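Local coordinates for protein FKBO (Streptomyces hygroscopicus, PDB 4BPS) that hydrolyses chorismate to pyruvate and a dihydroxycyclohexadiene carboxylic acid, a step in the biosynthesis of the immunosuppressants FK506 and FK520, at residues Asp68-Thr73 against Arg301-Leu306; Trp138-Gly143 against His295-Val300; His251-His256 against Glu333-Glu338; Gln262-Leu267 against Ala314-Ser319; Thr328-Ala331 against Val337-Glu340. All blocks are in the same frame, centred on the assembly; numbering follows the deposited sequence. Where two conformers were deposited one is given.

Contact 1: residues Asp68-Thr73 against Arg301-Leu306; sequences DDEAFT and RRREDL
Glu70 and Arg303 form a bidentate, end-on salt bridge that joins the 3-10 turn just before strand 72-77 to the loop between strand 296-300 and helix 306-314. In this chorismatase of the YjgF fold it bridges the turn leading into a strand of one sheet and the loop leaving a strand of another, and the backbones stay far apart, the nearest CA atoms, of Glu70 and Leu306, being 11.2 Å from each other. Carboxylate and guanidinium approach from opposite directions with planes 26° apart, each oxygen met on its syn side. The packed part is the side of the buried Leu306: CD1 lies over the rim of one guanidinium face, and CD2 comes within 3.5 Å of Glu70 OE2. The charged pair itself is looser, partly exposed to solvent, though Thr65 and Thr66 add hydroxyl bonds to Glu70 OE1 and Arg303 NH2. Arg303 NH2 reaches Glu70 OE1 at 2.8 Å, almost straight at 178°. Arg303 NH1 reaches Glu70 OE2 at 2.7 Å and 168°.

Contact 2: residues Trp138-Gly143 against His295-Val300; sequences WNYVSG and HLKVYV
Strands 138-142 and 296-300 run in nearly the same direction, 26° apart, but their axes stay 13.1 Å from each other, so these two strands touch through long side chains. Lys297 bridges the gap. Its chain bends at chi2 and chi3 and brings NZ to the phenol oxygen of Tyr140, where the NZ to OH hydrogen bond is 2.8 Å; the lysine crosses the tyrosine at about a right angle and arrives at the ring's edge, near its plane. The indole of Trp138 also crosses the lysine at about a right angle, its NE1 3.7 Å from Lys297 NZ, without a bond between them. Tyr299 enters from the same strand as the lysine and sets its OH 3.9 Å from Tyr140 CE1, again at the ring edge. All four side chains are buried. Beyond the two strands, Glu340 takes Lys297 and Trp138 NE1 on OE2 and Tyr299 on OE1, while Glu74 supplies a second carboxylate to the lysine. With two acidic partners, the ammonium is probably charged despite its burial, and its positive charge would polarise the Tyr140 hydroxyl, whose oxygen serves as acceptor.

Contact 3: residues His251-His256 against Glu333-Glu338; sequences HRTVHH and EDLLVE. With 3EB (3-(2-carboxyethyl)benzoic acid), chain B.
Thr253 and Asp334 meet from opposite directions, the threonine hydroxyl donating to the carboxylate with OG1 2.8 Å from OD1. The donor stands above the carboxylate plane, 35° out of it. With Thr253 OG1 anti to the carbonyl carbon (chi1 -63°), the methyl CG2 also turns to Asp334 and lies 3.4 Å from OD1, so both branches press on the acid. Leu335 CD2 packs 3.5 Å from Thr253 OG1, and Arg332 NH1 makes a second hydrogen bond to that oxygen. His256 crosses the aspartate at about a right angle, its ring and the carboxylate 89° apart, with CD2 4.0 Å from Asp334 CB. A water in the plane of the imidazole joins them, 2.7 Å from His256 NE2 and donating to Asp334 OD2 over 3.2 Å. The His256 side is exposed; inward lies Leu335, whose CD1 faces the bound 3-(2-carboxyethyl)benzoic acid, 4.1 Å from its CA. Further along the same segment is Glu338, the catalytic proton acceptor. Gln262 of helix 259-274 ties the two loops together, bonding the backbone of His255, Asp334 and Leu336. The contact thus links the short strand 252-253, an antiparallel partner of strand 239-249, and the loop after it to the loop entering strand 337-343, which also pairs antiparallel with 239-249.

Contact 4: residues Gln262-Leu267 against Ala314-Ser319; sequences QCEVAL and AARLSS
Arg316 lays its guanidinium over Leu267 and turns its edge to Glu264, binding the loop after helix 306-314 to helix 259-274. Leucine and arginine approach from opposite directions, and Leu267 CB sits under one guanidinium face, 3.5 Å from the plane and offset toward the rim. Glu264, one turn earlier on the helix, bends at chi2, which folds its carboxylate back to the arginine; the two flat groups are nearly coplanar, 17° apart. A single nitrogen does the gripping. Arg316 NH1 lies 2.7 Å from Glu264 OE1, close to the line of that C-O bond, and 3.1 Å from the backbone oxygen Glu264 O, which it meets in the carbonyl plane on a lone pair. Both bonds are bent, at 138° and 139°. Below the charged pair, Leu267 CD2 touches Leu317 CD2 at 4.1 Å, the two side chains crossing at about a right angle where the contact is buried. Arg316 NH2 has its own acid, Asp268, the next residue of the helix. With carboxylates on NH1 and NH2 and a helix carbonyl besides, the arginine's charge is probably largely compensated, with Leu267 and Leu317 packing apolar surface beside it.

Contact 5: residues Thr328-Ala331 against Val337-Glu340; sequences TDIA and VEIE. With 3EB (3-(2-carboxyethyl)benzoic acid), chain B.
This is a buried van der Waals contact bordering the ligand pocket, where the loop leaving strand 323-327 passes over the start of strand 337-343 in the C-terminal part of this YjgF-like fold. No hydrogen bond joins the two segments, and Ile330 carries most of the touching surface. Its two branches part company: CG2, anti to the backbone N, lies against the carboxylate end of Glu338, 3.4 Å from CD and 3.6 Å from CG, whereas CG1 heads for the strand backbone and stops 4.0 Å from Val337 N. The isoleucine and glutamate side chains slide past each other in opposite directions. Glu338, the catalytic proton acceptor, is extended beyond CG (chi2 -172°), which carries its carboxylate out from the strand to the bound 3-(2-carboxyethyl)benzoic acid, with OE2 3.2 Å from ligand atom CA. Ile182 of strand 178-184 also packs on both Ile330 and Glu338, so a loop and a neighbouring strand both lay apolar groups against the acid. The ligand itself is gripped by Tyr155, Arg162, Tyr215 and Arg228. Ala331 adds a small apolar wall next to Ile330, its CB 3.9 Å from ligand atom C2.

Overall arrangement
From the N terminus, residues 68-73 open contact 1, which closes far along the chain at 301-306 and ties the turn before strand 72-77 to the loop before helix 306-314. Contact 2 lies wholly within that span, starting on strand 133-142 and closing on strand 296-300, and so joins the sheet of the N-terminal family region to the later one. The chain then opens contact 3 at 251-256 and contact 4 at 262-267; contact 4 closes at 314-319, before contact 3 closes at 333-338. Both cross contacts 1 and 2. Contact 5 is short-range, follows contacts 1, 2 and 4 in series, and shares Val337 and Glu338 with contact 3. Helix 259-274, carrying contact 4, packs on strand 337-343.

Contact 1: residues Asp68-Thr73 against Arg301-Leu306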
# COMPACT_ATOMS: atom_id res chain seq x y z
N ASP A 68 15.33 -7.04 13.72
CA ASP A 68 15.21 -8.23 12.89
C ASP A 68 14.05 -9.11 13.32
O ASP A 68 13.45 -9.82 12.49
CB ASP A 68 16.50 -9.03 12.92
CG ASP A 68 17.52 -8.50 11.96
OD1 ASP A 68 17.14 -7.68 11.10
OD2 ASP A 68 18.70 -8.93 12.05
N ASP A 69 13.70 -9.09 14.61
CA ASP A 69 12.62 -9.96 15.09
C ASP A 69 11.23 -9.45 14.65
O ASP A 69 10.23 -10.11 14.88
CB ASP A 69 12.71 -10.27 16.59
CG ASP A 69 12.47 -9.07 17.49
OD1 ASP A 69 12.09 -7.98 17.04
OD2 ASP A 69 12.66 -9.26 18.72
N GLU A 70 11.18 -8.31 13.94
CA GLU A 70 9.96 -7.82 13.33
C GLU A 70 9.93 -8.06 11.82
O GLU A 70 8.95 -7.69 11.15
CB GLU A 70 9.80 -6.33 13.63
CG GLU A 70 9.46 -6.15 15.08
CD GLU A 70 9.61 -4.74 15.59
OE1 GLU A 70 10.23 -3.89 14.90
OE2 GLU A 70 9.08 -4.48 16.70
N ALA A 71 10.99 -8.66 11.28
CA ALA A 71 11.03 -8.90 9.85
C ALA A 71 10.03 -9.98 9.48
O ALA A 71 9.81 -10.91 10.26
CB ALA A 71 12.44 -9.31 9.42
N PHE A 72 9.43 -9.87 8.30
CA PHE A 72 8.54 -10.92 7.80
C PHE A 72 8.40 -10.71 6.30
O PHE A 72 8.80 -9.66 5.77
CB PHE A 72 7.15 -10.88 8.49
CG PHE A 72 6.27 -9.77 8.00
CD1 PHE A 72 6.45 -8.46 8.46
CD2 PHE A 72 5.27 -10.01 7.08
CE1 PHE A 72 5.63 -7.44 7.99
CE2 PHE A 72 4.46 -9.01 6.61
CZ PHE A 72 4.64 -7.71 7.07
N THR A 73 7.85 -11.71 5.61
CA THR A 73 7.61 -11.60 4.17
C THR A 73 6.12 -11.47 3.89
O THR A 73 5.28 -12.26 4.36
CB THR A 73 8.16 -12.82 3.43
OG1 THR A 73 9.55 -12.93 3.75
CG2 THR A 73 8.05 -12.68 1.91
N ARG A 301 5.52 5.15 14.52
CA ARG A 301 6.67 6.04 14.42
C ARG A 301 7.72 5.82 15.51
O ARG A 301 8.93 5.81 15.22
CB ARG A 301 6.19 7.50 14.44
CG ARG A 301 7.33 8.53 14.49
CD ARG A 301 6.79 9.96 14.39
NE ARG A 301 6.12 10.22 13.13
CZ ARG A 301 6.75 10.55 12.00
NH1 ARG A 301 8.07 10.72 11.97
NH2 ARG A 301 6.04 10.68 10.88
N ARG A 302 7.27 5.74 16.76
CA ARG A 302 8.18 5.64 17.91
C ARG A 302 8.26 4.23 18.47
O ARG A 302 7.23 3.59 18.71
CB ARG A 302 7.73 6.54 19.06
CG ARG A 302 7.59 8.01 18.68
CD ARG A 302 7.60 8.89 19.93
NE ARG A 302 6.60 8.45 20.91
CZ ARG A 302 6.49 8.91 22.16
NH1 ARG A 302 7.33 9.83 22.62
NH2 ARG A 302 5.53 8.42 22.97
N ARG A 303 9.48 3.72 18.69
CA ARG A 303 9.65 2.41 19.30
C ARG A 303 8.88 2.30 20.61
O ARG A 303 8.26 1.28 20.89
CB ARG A 303 11.15 2.13 19.48
CG ARG A 303 11.52 0.94 20.32
CD ARG A 303 10.93 -0.32 19.81
NE ARG A 303 11.40 -0.63 18.47
CZ ARG A 303 10.87 -1.60 17.72
NH1 ARG A 303 9.84 -2.33 18.20
NH2 ARG A 303 11.37 -1.87 16.51
N GLU A 304 8.90 3.36 21.41
CA GLU A 304 8.27 3.34 22.71
C GLU A 304 6.74 3.28 22.63
O GLU A 304 6.09 3.08 23.64
CB GLU A 304 8.72 4.54 23.56
CG GLU A 304 8.26 5.91 23.01
CD GLU A 304 9.23 7.06 23.33
OE1 GLU A 304 9.34 7.42 24.52
OE2 GLU A 304 9.86 7.62 22.41
N ASP A 305 6.18 3.44 21.42
CA ASP A 305 4.73 3.33 21.21
C ASP A 305 4.28 1.99 20.67
O ASP A 305 3.07 1.76 20.59
CB ASP A 305 4.24 4.42 20.25
CG ASP A 305 4.34 5.82 20.82
OD1 ASP A 305 4.39 5.97 22.06
OD2 ASP A 305 4.29 6.78 20.02
N LEU A 306 5.19 1.10 20.26
CA LEU A 306 4.74 -0.09 19.57
C LEU A 306 3.86 -0.96 20.45
O LEU A 306 2.83 -1.42 20.00
CB LEU A 306 5.92 -0.91 19.01
CG LEU A 306 6.15 -0.73 17.48
CD1 LEU A 306 7.00 0.51 17.24
CD2 LEU A 306 6.73 -1.91 16.76

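Contact 2: residues Trp138-Gly143 against His295-Val300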
# COMPACT_ATOMS: atom_id res chain seq x y z
N TRP A 138 1.68 0.63 -3.23
CA TRP A 138 2.41 0.92 -1.99
C TRP A 138 3.67 1.69 -2.37
O TRP A 138 4.32 1.37 -3.36
CB TRP A 138 2.84 -0.35 -1.27
CG TRP A 138 1.77 -1.23 -0.70
CD1 TRP A 138 1.40 -1.30 0.61
CD2 TRP A 138 0.96 -2.21 -1.41
NE1 TRP A 138 0.43 -2.28 0.77
CE2 TRP A 138 0.14 -2.84 -0.44
CE3 TRP A 138 0.88 -2.63 -2.74
CZ2 TRP A 138 -0.76 -3.87 -0.77
CZ3 TRP A 138 -0.01 -3.65 -3.06
CH2 TRP A 138 -0.81 -4.26 -2.07
N ASN A 139 4.02 2.64 -1.52
CA ASN A 139 5.22 3.46 -1.68
C ASN A 139 5.97 3.45 -0.35
O ASN A 139 5.47 3.96 0.66
CB ASN A 139 4.87 4.91 -2.05
CG ASN A 139 3.91 4.98 -3.22
OD1 ASN A 139 4.33 4.89 -4.36
ND2 ASN A 139 2.60 5.13 -2.93
N TYR A 140 7.16 2.85 -0.38
CA TYR A 140 8.04 2.77 0.80
C TYR A 140 9.15 3.79 0.55
O TYR A 140 9.99 3.59 -0.33
CB TYR A 140 8.58 1.36 0.97
CG TYR A 140 7.47 0.33 1.14
CD1 TYR A 140 6.78 0.23 2.35
CD2 TYR A 140 7.08 -0.52 0.11
CE1 TYR A 140 5.78 -0.68 2.54
CE2 TYR A 140 6.07 -1.45 0.28
CZ TYR A 140 5.42 -1.53 1.50
OH TYR A 140 4.41 -2.43 1.74
N VAL A 141 9.09 4.91 1.29
CA VAL A 141 9.83 6.13 0.96
C VAL A 141 10.91 6.36 2.00
O VAL A 141 10.60 6.77 3.12
CB VAL A 141 8.86 7.33 0.88
CG1 VAL A 141 9.61 8.63 0.55
CG2 VAL A 141 7.74 7.09 -0.14
N SER A 142 12.17 6.10 1.65
CA SER A 142 13.26 6.32 2.57
C SER A 142 13.35 7.78 3.03
O SER A 142 13.41 8.70 2.22
CB SER A 142 14.56 5.96 1.89
OG SER A 142 15.65 6.20 2.75
N GLY A 143 13.35 7.99 4.33
CA GLY A 143 13.49 9.35 4.86
C GLY A 143 12.30 10.22 4.52
O GLY A 143 12.47 11.40 4.17
N HIS A 295 -4.53 -9.58 7.43
CA HIS A 295 -3.25 -9.21 6.82
C HIS A 295 -3.00 -7.72 6.97
O HIS A 295 -2.75 -6.97 6.02
CB HIS A 295 -3.13 -9.75 5.39
CG HIS A 295 -3.19 -11.24 5.38
ND1 HIS A 295 -4.36 -11.93 5.12
CD2 HIS A 295 -2.27 -12.17 5.76
CE1 HIS A 295 -4.14 -13.22 5.30
NE2 HIS A 295 -2.88 -13.39 5.68
N LEU A 296 -3.04 -7.31 8.23
CA LEU A 296 -2.83 -5.91 8.59
C LEU A 296 -1.38 -5.61 8.85
O LEU A 296 -0.68 -6.39 9.49
CB LEU A 296 -3.65 -5.55 9.82
CG LEU A 296 -5.17 -5.72 9.66
CD1 LEU A 296 -5.68 -7.00 10.32
CD2 LEU A 296 -5.90 -4.52 10.23
N LYS A 297 -0.95 -4.45 8.37
CA LYS A 297 0.33 -3.87 8.76
C LYS A 297 0.04 -2.59 9.54
O LYS A 297 -0.78 -1.77 9.10
CB LYS A 297 1.23 -3.60 7.56
CG LYS A 297 1.73 -4.93 6.96
CD LYS A 297 1.78 -4.94 5.45
CE LYS A 297 2.72 -3.91 4.93
NZ LYS A 297 2.50 -3.67 3.45
N VAL A 298 0.70 -2.46 10.68
CA VAL A 298 0.51 -1.34 11.58
C VAL A 298 1.87 -0.63 11.70
O VAL A 298 2.82 -1.21 12.24
CB VAL A 298 0.01 -1.84 12.97
CG1 VAL A 298 -0.16 -0.65 13.91
CG2 VAL A 298 -1.30 -2.60 12.82
N TYR A 299 1.95 0.57 11.13
CA TYR A 299 3.19 1.33 11.11
C TYR A 299 3.19 2.27 12.28
O TYR A 299 2.20 2.99 12.49
CB TYR A 299 3.26 2.13 9.82
CG TYR A 299 3.07 1.33 8.54
CD1 TYR A 299 4.09 0.53 8.03
CD2 TYR A 299 1.88 1.42 7.80
CE1 TYR A 299 3.94 -0.16 6.83
CE2 TYR A 299 1.72 0.74 6.60
CZ TYR A 299 2.76 -0.05 6.12
OH TYR A 299 2.67 -0.71 4.92
N VAL A 300 4.28 2.27 13.06
CA VAL A 300 4.35 3.04 14.30
C VAL A 300 5.64 3.84 14.32
O VAL A 300 6.74 3.28 14.15
CB VAL A 300 4.31 2.11 15.53
CG1 VAL A 300 4.31 2.92 16.81
CG2 VAL A 300 3.06 1.19 15.48

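Contact 3: residues His251-His256 against Glu333-Glu338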
# COMPACT_ATOMS: atom_id res chain seq x y z
N HIS A 251 -9.06 16.76 6.46
CA HIS A 251 -7.66 16.56 6.08
C HIS A 251 -6.74 16.63 7.29
O HIS A 251 -5.54 16.45 7.14
CB HIS A 251 -7.19 17.57 5.02
CG HIS A 251 -7.29 18.99 5.48
ND1 HIS A 251 -6.47 19.53 6.45
CD2 HIS A 251 -8.16 19.96 5.11
CE1 HIS A 251 -6.85 20.78 6.67
NE2 HIS A 251 -7.87 21.06 5.87
N ARG A 252 -7.28 16.96 8.45
CA ARG A 252 -6.46 17.35 9.59
C ARG A 252 -5.99 16.18 10.43
O ARG A 252 -6.77 15.32 10.82
CB ARG A 252 -7.33 18.22 10.50
CG ARG A 252 -7.28 19.72 10.42
CD ARG A 252 -7.75 20.30 11.83
NE ARG A 252 -7.17 19.51 12.94
CZ ARG A 252 -7.28 19.76 14.24
NH1 ARG A 252 -7.95 20.82 14.68
NH2 ARG A 252 -6.68 18.93 15.10
N THR A 253 -4.71 16.22 10.82
CA THR A 253 -4.22 15.35 11.87
C THR A 253 -5.00 15.67 13.14
O THR A 253 -5.13 16.84 13.52
CB THR A 253 -2.73 15.61 12.11
OG1 THR A 253 -2.03 15.26 10.92
CG2 THR A 253 -2.22 14.79 13.30
N VAL A 254 -5.49 14.64 13.82
CA VAL A 254 -6.13 14.80 15.12
C VAL A 254 -5.31 14.07 16.19
O VAL A 254 -4.35 13.37 15.89
CB VAL A 254 -7.61 14.38 15.10
CG1 VAL A 254 -8.40 15.31 14.18
CG2 VAL A 254 -7.77 12.93 14.75
N HIS A 255 -5.64 14.34 17.46
CA HIS A 255 -4.94 13.68 18.57
C HIS A 255 -3.42 13.88 18.49
O HIS A 255 -2.63 12.95 18.60
CB HIS A 255 -5.32 12.21 18.70
CG HIS A 255 -6.76 11.99 19.01
ND1 HIS A 255 -7.35 12.47 20.16
CD2 HIS A 255 -7.73 11.34 18.33
CE1 HIS A 255 -8.63 12.12 20.17
NE2 HIS A 255 -8.88 11.43 19.08
N HIS A 256 -3.01 15.14 18.36
CA HIS A 256 -1.59 15.48 18.32
C HIS A 256 -0.87 14.88 19.52
O HIS A 256 -1.30 15.04 20.66
CB HIS A 256 -1.43 17.01 18.30
CG HIS A 256 -0.06 17.45 17.90
ND1 HIS A 256 0.99 17.56 18.79
CD2 HIS A 256 0.41 17.86 16.70
CE1 HIS A 256 2.06 17.99 18.14
NE2 HIS A 256 1.73 18.18 16.87
N GLU A 333 5.01 14.28 9.78
CA GLU A 333 5.74 14.17 11.04
C GLU A 333 4.77 13.99 12.22
O GLU A 333 5.08 13.21 13.13
CB GLU A 333 6.65 15.38 11.29
CG GLU A 333 7.45 15.34 12.61
CD GLU A 333 8.61 14.35 12.59
OE1 GLU A 333 9.14 14.00 11.50
OE2 GLU A 333 9.01 13.91 13.69
N ASP A 334 3.62 14.69 12.20
CA ASP A 334 2.71 14.60 13.34
C ASP A 334 1.76 13.40 13.35
O ASP A 334 0.99 13.24 14.30
CB ASP A 334 1.93 15.91 13.56
CG ASP A 334 0.97 16.26 12.44
OD1 ASP A 334 0.65 15.40 11.58
OD2 ASP A 334 0.47 17.41 12.47
N LEU A 335 1.85 12.55 12.33
CA LEU A 335 1.16 11.27 12.36
C LEU A 335 2.07 10.24 13.01
O LEU A 335 3.25 10.13 12.67
CB LEU A 335 0.72 10.84 10.96
CG LEU A 335 -0.33 11.77 10.32
CD1 LEU A 335 -0.55 11.38 8.86
CD2 LEU A 335 -1.66 11.76 11.10
N LEU A 336 1.49 9.48 13.93
CA LEU A 336 2.24 8.61 14.81
C LEU A 336 2.02 7.12 14.55
O LEU A 336 2.76 6.27 15.08
CB LEU A 336 1.84 8.91 16.26
CG LEU A 336 1.99 10.38 16.67
CD1 LEU A 336 1.41 10.61 18.05
CD2 LEU A 336 3.44 10.81 16.60
N VAL A 337 0.98 6.80 13.78
CA VAL A 337 0.56 5.42 13.56
C VAL A 337 -0.33 5.37 12.34
O VAL A 337 -1.08 6.33 12.07
CB VAL A 337 -0.19 4.88 14.81
CG1 VAL A 337 -1.41 5.76 15.21
CG2 VAL A 337 -0.62 3.40 14.60
N GLU A 338 -0.25 4.28 11.57
CA GLU A 338 -1.22 4.03 10.51
C GLU A 338 -1.45 2.53 10.40
O GLU A 338 -0.58 1.74 10.78
CB GLU A 338 -0.73 4.50 9.15
CG GLU A 338 -0.76 5.97 8.97
CD GLU A 338 -0.43 6.33 7.55
OE1 GLU A 338 0.30 5.54 6.87
OE2 GLU A 338 -0.88 7.38 7.07
C 3EB B . -3.37 10.50 4.73
O 3EB B . -3.12 11.44 3.97
CA 3EB B . -2.29 9.80 5.50
OAB 3EB B . 0.76 9.28 -0.22
OAD 3EB B . 0.25 7.24 -0.92
CAE 3EB B . -2.08 7.49 3.53
CAF 3EB B . -2.18 6.61 2.46
CAG 3EB B . -1.22 8.58 3.47
CAH 3EB B . -1.41 6.80 1.32
CAL 3EB B . 0.22 8.17 -0.03
CAM 3EB B . -0.46 8.77 2.31
CAN 3EB B . -0.56 7.90 1.22
OXT 3EB B . -4.57 10.10 4.96
C2 3EB B . -1.03 9.53 4.64
O HOH W 1 2.26 19.25 14.42

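Contact 4: residues Gln262-Leu267 against Ala314-Ser319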
# COMPACT_ATOMS: atom_id res chain seq x y z
N GLN A 262 -4.79 8.64 18.12
CA GLN A 262 -4.62 8.50 16.68
C GLN A 262 -4.94 7.09 16.22
O GLN A 262 -5.56 6.90 15.17
CB GLN A 262 -3.23 8.90 16.20
CG GLN A 262 -2.97 10.41 16.31
CD GLN A 262 -1.74 10.83 15.56
OE1 GLN A 262 -1.14 10.08 14.78
NE2 GLN A 262 -1.34 12.06 15.77
N CYS A 263 -4.51 6.08 16.99
CA CYS A 263 -4.75 4.69 16.59
C CYS A 263 -6.27 4.40 16.62
O CYS A 263 -6.80 3.74 15.72
CB CYS A 263 -3.98 3.77 17.52
SG CYS A 263 -3.96 2.04 16.96
N GLU A 264 -6.96 4.90 17.66
CA GLU A 264 -8.41 4.70 17.75
C GLU A 264 -9.12 5.35 16.55
O GLU A 264 -10.04 4.75 15.98
CB GLU A 264 -8.94 5.25 19.06
CG GLU A 264 -8.47 4.49 20.31
CD GLU A 264 -9.16 3.15 20.55
OE1 GLU A 264 -9.98 2.73 19.73
OE2 GLU A 264 -8.85 2.49 21.56
N VAL A 265 -8.73 6.57 16.18
CA VAL A 265 -9.35 7.23 15.04
C VAL A 265 -9.00 6.54 13.72
O VAL A 265 -9.82 6.43 12.82
CB VAL A 265 -9.01 8.74 15.01
CG1 VAL A 265 -9.49 9.38 13.71
CG2 VAL A 265 -9.67 9.42 16.21
N ALA A 266 -7.75 6.06 13.58
CA ALA A 266 -7.37 5.31 12.39
C ALA A 266 -8.28 4.09 12.24
O ALA A 266 -8.79 3.79 11.16
CB ALA A 266 -5.91 4.90 12.47
N LEU A 267 -8.47 3.34 13.33
CA LEU A 267 -9.34 2.17 13.30
C LEU A 267 -10.79 2.58 13.03
O LEU A 267 -11.49 1.89 12.30
CB LEU A 267 -9.19 1.39 14.60
CG LEU A 267 -7.84 0.67 14.76
CD1 LEU A 267 -7.66 0.21 16.22
CD2 LEU A 267 -7.76 -0.50 13.81
N ALA A 314 -5.20 -4.91 19.46
CA ALA A 314 -5.65 -6.21 19.93
C ALA A 314 -7.04 -6.14 20.57
O ALA A 314 -7.75 -7.14 20.62
CB ALA A 314 -4.66 -6.79 20.90
N ALA A 315 -7.43 -4.97 21.08
CA ALA A 315 -8.75 -4.84 21.67
C ALA A 315 -9.84 -4.70 20.61
O ALA A 315 -11.02 -4.83 20.95
CB ALA A 315 -8.78 -3.61 22.60
N ARG A 316 -9.47 -4.39 19.36
CA ARG A 316 -10.49 -4.20 18.33
C ARG A 316 -10.41 -5.17 17.16
O ARG A 316 -11.44 -5.49 16.58
CB ARG A 316 -10.46 -2.76 17.83
CG ARG A 316 -10.91 -1.78 18.96
CD ARG A 316 -10.88 -0.32 18.57
NE ARG A 316 -11.84 -0.00 17.52
CZ ARG A 316 -11.98 1.21 17.00
NH1 ARG A 316 -11.19 2.21 17.42
NH2 ARG A 316 -12.85 1.41 16.03
N LEU A 317 -9.20 -5.63 16.81
CA LEU A 317 -9.03 -6.54 15.68
C LEU A 317 -9.34 -7.98 16.10
O LEU A 317 -9.34 -8.31 17.29
CB LEU A 317 -7.59 -6.46 15.15
CG LEU A 317 -7.18 -5.09 14.63
CD1 LEU A 317 -5.73 -5.11 14.21
CD2 LEU A 317 -8.09 -4.59 13.50
N SER A 318 -9.60 -8.85 15.13
CA SER A 318 -9.87 -10.23 15.47
C SER A 318 -8.61 -10.90 16.00
O SER A 318 -7.50 -10.64 15.47
CB SER A 318 -10.36 -10.98 14.25
OG SER A 318 -10.46 -12.38 14.53
N SER A 319 -8.77 -11.80 16.96
CA SER A 319 -7.61 -12.51 17.50
C SER A 319 -6.96 -13.42 16.46
O SER A 319 -5.79 -13.79 16.60
CB SER A 319 -7.99 -13.34 18.72
OG SER A 319 -8.82 -14.43 18.36

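Contact 5: residues Thr328-Ala331 against Val337-Glu340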
# COMPACT_ATOMS: atom_id res chain seq x y z
N THR A 328 8.44 2.55 11.82
CA THR A 328 8.87 3.39 10.70
C THR A 328 8.03 4.67 10.69
O THR A 328 6.98 4.75 11.33
CB THR A 328 8.75 2.60 9.39
OG1 THR A 328 9.58 3.22 8.39
CG2 THR A 328 7.30 2.50 8.91
N ASP A 329 8.52 5.67 9.98
CA ASP A 329 7.87 6.98 9.94
C ASP A 329 6.65 7.02 9.03
O ASP A 329 6.46 6.16 8.15
CB ASP A 329 8.87 8.04 9.47
CG ASP A 329 9.92 8.39 10.52
OD1 ASP A 329 9.89 7.90 11.66
OD2 ASP A 329 10.77 9.25 10.23
N ILE A 330 5.80 8.03 9.28
CA ILE A 330 4.55 8.23 8.56
C ILE A 330 4.68 9.48 7.65
O ILE A 330 5.57 10.31 7.83
CB ILE A 330 3.38 8.42 9.56
CG1 ILE A 330 3.53 7.51 10.81
CG2 ILE A 330 2.00 8.25 8.86
CD1 ILE A 330 3.43 6.00 10.55
N ALA A 331 3.77 9.63 6.68
CA ALA A 331 3.88 10.68 5.68
C ALA A 331 3.93 12.10 6.24
O ALA A 331 4.54 12.96 5.60
CB ALA A 331 2.71 10.58 4.69
N VAL A 337 0.98 6.80 13.78
CA VAL A 337 0.56 5.42 13.56
C VAL A 337 -0.33 5.37 12.34
O VAL A 337 -1.08 6.33 12.07
CB VAL A 337 -0.19 4.88 14.81
CG1 VAL A 337 -1.41 5.76 15.21
CG2 VAL A 337 -0.62 3.40 14.60
N GLU A 338 -0.25 4.28 11.57
CA GLU A 338 -1.22 4.03 10.51
C GLU A 338 -1.45 2.53 10.40
O GLU A 338 -0.58 1.74 10.78
CB GLU A 338 -0.73 4.50 9.15
CG GLU A 338 -0.76 5.97 8.97
CD GLU A 338 -0.43 6.33 7.55
OE1 GLU A 338 0.30 5.54 6.87
OE2 GLU A 338 -0.88 7.38 7.07
N ILE A 339 -2.60 2.15 9.85
CA ILE A 339 -2.96 0.76 9.69
C ILE A 339 -3.51 0.53 8.29
O ILE A 339 -4.35 1.30 7.82
CB ILE A 339 -4.03 0.35 10.72
CG1 ILE A 339 -3.60 0.72 12.14
CG2 ILE A 339 -4.31 -1.15 10.63
CD1 ILE A 339 -4.35 1.87 12.72
N GLU A 340 -3.03 -0.53 7.62
CA GLU A 340 -3.61 -0.99 6.37
C GLU A 340 -4.06 -2.44 6.56
O GLU A 340 -3.65 -3.13 7.50
CB GLU A 340 -2.60 -0.90 5.21
CG GLU A 340 -1.40 -1.81 5.37
CD GLU A 340 -0.45 -1.74 4.19
OE1 GLU A 340 0.14 -0.66 3.96
OE2 GLU A 340 -0.28 -2.77 3.47
C 3EB B . -3.37 10.50 4.73
O 3EB B . -3.12 11.44 3.97
CA 3EB B . -2.29 9.80 5.50
OAB 3EB B . 0.76 9.28 -0.22
OAD 3EB B . 0.25 7.24 -0.92
CAE 3EB B . -2.08 7.49 3.53
CAF 3EB B . -2.18 6.61 2.46
CAG 3EB B . -1.22 8.58 3.47
CAH 3EB B . -1.41 6.80 1.32
CAL 3EB B . 0.22 8.17 -0.03
CAM 3EB B . -0.46 8.77 2.31
CAN 3EB B . -0.56 7.90 1.22
OXT 3EB B . -4.57 10.10 4.96
C2 3EB B . -1.03 9.53 4.64